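Local coordinates for putative phage endolysin (Salmonella enterica subsp. enterica serovar Typhimurium, PDB 4EVX), which probably acts as a lysozyme of glycosyl hydrolase family 24, hydrolysing the beta-1,4 linkages between N-acetylmuramic acid and N-acetylglucosamine in peptidoglycan, at residues I35-L41 / A55-L59; D67-Q71 / R83-I87. All blocks are in the same frame, centred on the assembly; numbering follows the deposited sequence.

Contact 1 of 2, residues I35-L41 / A55-L59; sequences IGYGHML and AEAFL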
# COMPACT_ATOMS: atom_id res chain seq x y z
N ILE A 35 -12.08 14.35 -16.43
CA ILE A 35 -11.87 14.12 -17.86
C ILE A 35 -10.60 13.32 -18.10
O ILE A 35 -9.75 13.22 -17.21
CB ILE A 35 -11.80 15.49 -18.58
CG1 ILE A 35 -12.19 15.36 -20.09
CG2 ILE A 35 -10.44 16.11 -18.36
CD1 ILE A 35 -12.40 16.67 -20.84
N GLY A 36 -10.46 12.77 -19.30
CA GLY A 36 -9.27 12.04 -19.68
C GLY A 36 -9.14 10.73 -18.93
O GLY A 36 -10.09 9.93 -18.85
N TYR A 37 -7.95 10.50 -18.36
CA TYR A 37 -7.70 9.31 -17.57
C TYR A 37 -7.92 9.66 -16.10
O TYR A 37 -6.99 9.62 -15.31
CB TYR A 37 -6.26 8.75 -17.80
CG TYR A 37 -5.99 8.32 -19.23
CD1 TYR A 37 -6.38 7.08 -19.70
CD2 TYR A 37 -5.32 9.16 -20.11
CE1 TYR A 37 -6.10 6.67 -21.00
CE2 TYR A 37 -5.02 8.76 -21.41
CZ TYR A 37 -5.41 7.51 -21.85
OH TYR A 37 -5.23 7.12 -23.17
N GLY A 38 -9.14 10.02 -15.76
CA GLY A 38 -9.47 10.31 -14.38
C GLY A 38 -8.87 11.61 -13.88
O GLY A 38 -8.62 11.75 -12.69
N HIS A 39 -8.56 12.53 -14.78
CA HIS A 39 -8.01 13.84 -14.37
C HIS A 39 -9.07 14.78 -13.77
O HIS A 39 -10.05 15.11 -14.44
CB HIS A 39 -7.38 14.57 -15.55
CG HIS A 39 -6.80 15.92 -15.18
ND1 HIS A 39 -5.64 16.04 -14.37
CD2 HIS A 39 -7.25 17.16 -15.48
CE1 HIS A 39 -5.43 17.35 -14.26
NE2 HIS A 39 -6.36 18.06 -14.89
N MSE A 40 -8.87 15.24 -12.52
CA MSE A 40 -9.84 16.18 -11.97
C MSE A 40 -9.54 17.60 -12.47
O MSE A 40 -8.46 18.12 -12.28
CB MSE A 40 -9.87 16.12 -10.45
CG MSE A 40 -11.17 16.68 -9.92
SE MSE A 40 -11.05 16.99 -8.08
CE MSE A 40 -10.92 15.25 -7.50
N LEU A 41 -10.52 18.23 -13.10
CA LEU A 41 -10.37 19.57 -13.65
C LEU A 41 -10.34 20.60 -12.50
O LEU A 41 -10.92 20.35 -11.47
CB LEU A 41 -11.51 19.85 -14.64
CG LEU A 41 -11.43 19.08 -15.96
CD1 LEU A 41 -12.78 19.19 -16.73
CD2 LEU A 41 -10.28 19.60 -16.82
N ALA A 55 -5.32 14.34 -23.09
CA ALA A 55 -5.55 13.43 -21.97
C ALA A 55 -4.24 12.79 -21.49
O ALA A 55 -4.02 12.62 -20.30
CB ALA A 55 -6.50 12.34 -22.37
N GLU A 56 -3.37 12.45 -22.44
CA GLU A 56 -2.08 11.85 -22.07
C GLU A 56 -1.27 12.84 -21.25
O GLU A 56 -0.69 12.48 -20.24
CB GLU A 56 -1.27 11.48 -23.31
CG GLU A 56 -0.04 10.63 -23.04
CD GLU A 56 -0.36 9.17 -22.73
OE1 GLU A 56 -1.50 8.74 -23.02
OE2 GLU A 56 0.54 8.46 -22.25
N ALA A 57 -1.22 14.12 -21.66
CA ALA A 57 -0.49 15.13 -20.91
C ALA A 57 -1.04 15.31 -19.50
O ALA A 57 -0.29 15.43 -18.54
CB ALA A 57 -0.54 16.46 -21.62
N PHE A 58 -2.36 15.30 -19.34
CA PHE A 58 -2.92 15.38 -17.99
C PHE A 58 -2.56 14.17 -17.13
O PHE A 58 -2.32 14.34 -15.92
CB PHE A 58 -4.44 15.50 -18.02
CG PHE A 58 -5.01 16.85 -18.36
CD1 PHE A 58 -4.52 18.00 -17.76
CD2 PHE A 58 -6.18 16.95 -19.09
CE1 PHE A 58 -5.11 19.24 -18.00
CE2 PHE A 58 -6.82 18.18 -19.26
CZ PHE A 58 -6.25 19.32 -18.74
N LEU A 59 -2.47 12.98 -17.73
CA LEU A 59 -2.08 11.78 -16.97
C LEU A 59 -0.64 11.94 -16.50
O LEU A 59 -0.36 11.77 -15.32
CB LEU A 59 -2.22 10.53 -17.80
CG LEU A 59 -1.71 9.25 -17.11
CD1 LEU A 59 -2.48 8.94 -15.86
CD2 LEU A 59 -1.86 8.07 -18.01
O HOH W 1 -5.90 12.41 -18.14
O HOH W 2 -4.10 9.19 -24.86
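The imidazole of H39 lies almost flat on the phenyl ring of F58 in an offset stack, with ring centroids 3.9 Å apart and planes only 9° from parallel. The overlap is not symmetrical: H39 CD2 sits over the centre of the F58 ring, whereas F58 CD1 lies beneath the rim of the imidazole, 3.4 Å from H39 NE2. The stem of F58 shares the same imidazole face through a CH-pi contact, its CB standing 3.9 Å from the H39 ring centroid. With CG of H39 anti to its backbone N (chi1 -180°), the ring reaches across to the helix; its ND1 is hydrogen-bonded to D62, which, with the stack, helps fix the imidazole's rotation.

Apolar packing extends the contact. I35 CG2 and L41 CD2 approach CE2 of F58, while A55 CB fits 3.9 Å from G36 CA. Y37 sets CE2 against A55 CB at 4.0 Å and CD2 against L59 CB at 4.1 Å.

No direct hydrogen bond spans the segments; two waters do this work. One accepts from Y37 N and donates to A55 O, at 2.8 and 2.9 Å, and the other links Y37 OH with E56 OE1, which also bonds the dimethyl-lysine at position 16. Y37 turns a ring edge to A55 O. The hairpin of strands 34-35 and 39-40 thus rests on the early turns of helix 52-73.

Contact 2 of 2, residues D67-Q71 / R83-I87; sequences DILLQ and RETLI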
# COMPACT_ATOMS: atom_id res chain seq x y z
N ASP A 67 4.37 12.10 -7.79
CA ASP A 67 5.78 11.75 -7.54
C ASP A 67 6.53 12.81 -6.75
O ASP A 67 7.34 12.51 -5.88
CB ASP A 67 6.48 11.55 -8.88
CG ASP A 67 7.88 10.93 -8.72
OD1 ASP A 67 8.83 11.52 -9.23
OD2 ASP A 67 8.02 10.04 -7.90
N ILE A 68 6.32 14.10 -7.08
CA ILE A 68 7.02 15.17 -6.38
C ILE A 68 6.59 15.23 -4.90
O ILE A 68 7.40 15.40 -3.97
CB ILE A 68 6.81 16.51 -7.12
CG1 ILE A 68 7.64 16.48 -8.39
CG2 ILE A 68 7.24 17.68 -6.24
CD1 ILE A 68 7.20 17.50 -9.42
N LEU A 69 5.26 15.05 -4.67
CA LEU A 69 4.76 15.10 -3.31
C LEU A 69 5.10 13.83 -2.56
O LEU A 69 5.25 13.88 -1.33
CB LEU A 69 3.24 15.35 -3.34
CG LEU A 69 2.83 16.71 -3.91
CD1 LEU A 69 1.31 16.86 -3.93
CD2 LEU A 69 3.45 17.88 -3.11
N LEU A 70 5.30 12.72 -3.25
CA LEU A 70 5.67 11.46 -2.55
C LEU A 70 7.03 11.60 -2.02
O LEU A 70 7.35 11.25 -0.86
CB LEU A 70 5.57 10.28 -3.54
CG LEU A 70 5.82 8.91 -3.06
CD1 LEU A 70 4.75 8.49 -2.09
CD2 LEU A 70 5.76 7.98 -4.21
N GLN A 71 7.89 12.19 -2.85
CA GLN A 71 9.29 12.43 -2.52
C GLN A 71 9.36 13.14 -1.26
O GLN A 71 10.18 12.84 -0.39
CB GLN A 71 10.01 13.31 -3.62
CG GLN A 71 11.54 13.46 -3.42
CD GLN A 71 12.41 12.64 -4.36
OE1 GLN A 71 13.26 11.85 -3.91
NE2 GLN A 71 12.24 12.83 -5.68
N ARG A 83 8.48 3.63 -5.82
CA ARG A 83 7.79 4.88 -6.10
C ARG A 83 6.65 4.66 -7.11
O ARG A 83 5.52 5.09 -6.92
CB ARG A 83 8.77 5.94 -6.64
CG ARG A 83 9.85 6.36 -5.65
CD ARG A 83 10.88 7.23 -6.38
NE ARG A 83 10.45 8.61 -6.42
CZ ARG A 83 10.57 9.46 -5.40
NH1 ARG A 83 10.13 10.69 -5.52
NH2 ARG A 83 11.11 9.06 -4.26
N GLU A 84 6.94 3.95 -8.20
CA GLU A 84 5.94 3.73 -9.23
C GLU A 84 4.79 2.87 -8.69
O GLU A 84 3.60 3.13 -9.04
CB GLU A 84 6.54 3.13 -10.49
CG GLU A 84 7.37 4.14 -11.24
CD GLU A 84 7.71 3.83 -12.68
OE1 GLU A 84 7.39 2.72 -13.15
OE2 GLU A 84 8.29 4.73 -13.34
N THR A 85 5.08 1.84 -7.91
CA THR A 85 3.98 1.02 -7.39
C THR A 85 3.11 1.77 -6.40
O THR A 85 1.87 1.61 -6.41
CB THR A 85 4.47 -0.26 -6.77
OG1 THR A 85 5.29 -0.05 -5.62
CG2 THR A 85 5.13 -1.21 -7.80
N LEU A 86 3.70 2.61 -5.61
CA LEU A 86 2.93 3.44 -4.67
C LEU A 86 2.06 4.42 -5.44
O LEU A 86 0.88 4.57 -5.13
CB LEU A 86 3.80 4.20 -3.68
CG LEU A 86 4.36 3.41 -2.53
CD1 LEU A 86 5.42 4.21 -1.84
CD2 LEU A 86 3.24 3.05 -1.53
N ILE A 87 2.59 5.03 -6.44
CA ILE A 87 1.81 5.92 -7.28
C ILE A 87 0.67 5.17 -7.98
O ILE A 87 -0.46 5.68 -8.00
CB ILE A 87 2.74 6.63 -8.27
CG1 ILE A 87 3.66 7.56 -7.46
CG2 ILE A 87 1.93 7.39 -9.33
CD1 ILE A 87 4.67 8.15 -8.23
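A straight start and a late bend bring R83 to D67: its CG is anti to the carbonyl carbon, the chain stays extended at chi2, and chi3 of 85° then swings the guanidinium toward the carboxylate, which D67 sends out with CG anti to the backbone N. The result is a salt bridge where two consecutive helices of the phage lysozyme fold, 52-73 and 80-94, pack across one another, their short segments here crossing at 113° with axes 10.7 Å apart.

Both bonds of the salt bridge fall on one oxygen. D67 OD2 receives R83 NE at 3.2 Å through its syn lone pair, tilted 24° out of the guanidinium plane, and also a weak bond from NH1, while the carboxylate and guanidinium planes stand nearly perpendicular. R83 NH2 has a weak bond of its own to the carbonyl of L77, in the connection between the helices. The position of the poorly ordered Q71 beside the guanidinium is doubtful.

Beneath the charges lies an apolar layer. L70, which also packs on L69 of a second subunit, makes two contacts here: L70 CD2 rests 4.3 Å from L86 CB, and L70 CD2 is 3.9 Å from I87 CG1. F7, near the N-terminus, touches both D67 and I87. The tip of the longer branch of I87, CD1, meets the backbone of helix 52-73, 3.8 Å from CA of D67.

How the contacts relate
Helix 52-73 is the element common to both contacts, and the pair illustrates how one long helix can join separate parts of a small fold. Contact 1 uses its early turns to hold the two-stranded hairpin; contact 2 uses turns near its C-terminal end to receive helix 80-94. Their centres lie 18 Å apart and their nearest atoms about 8 Å, so they do not touch. The chemistry differs: ring stacking and bridging waters at 35-41/55-59, a salt bridge above leucine and isoleucine at 67-71/83-87. Both contacts adjoin other subunits of the four-chain assembly: M40 meets P75 of a second copy, and L70 and L86 pack on neighbouring copies.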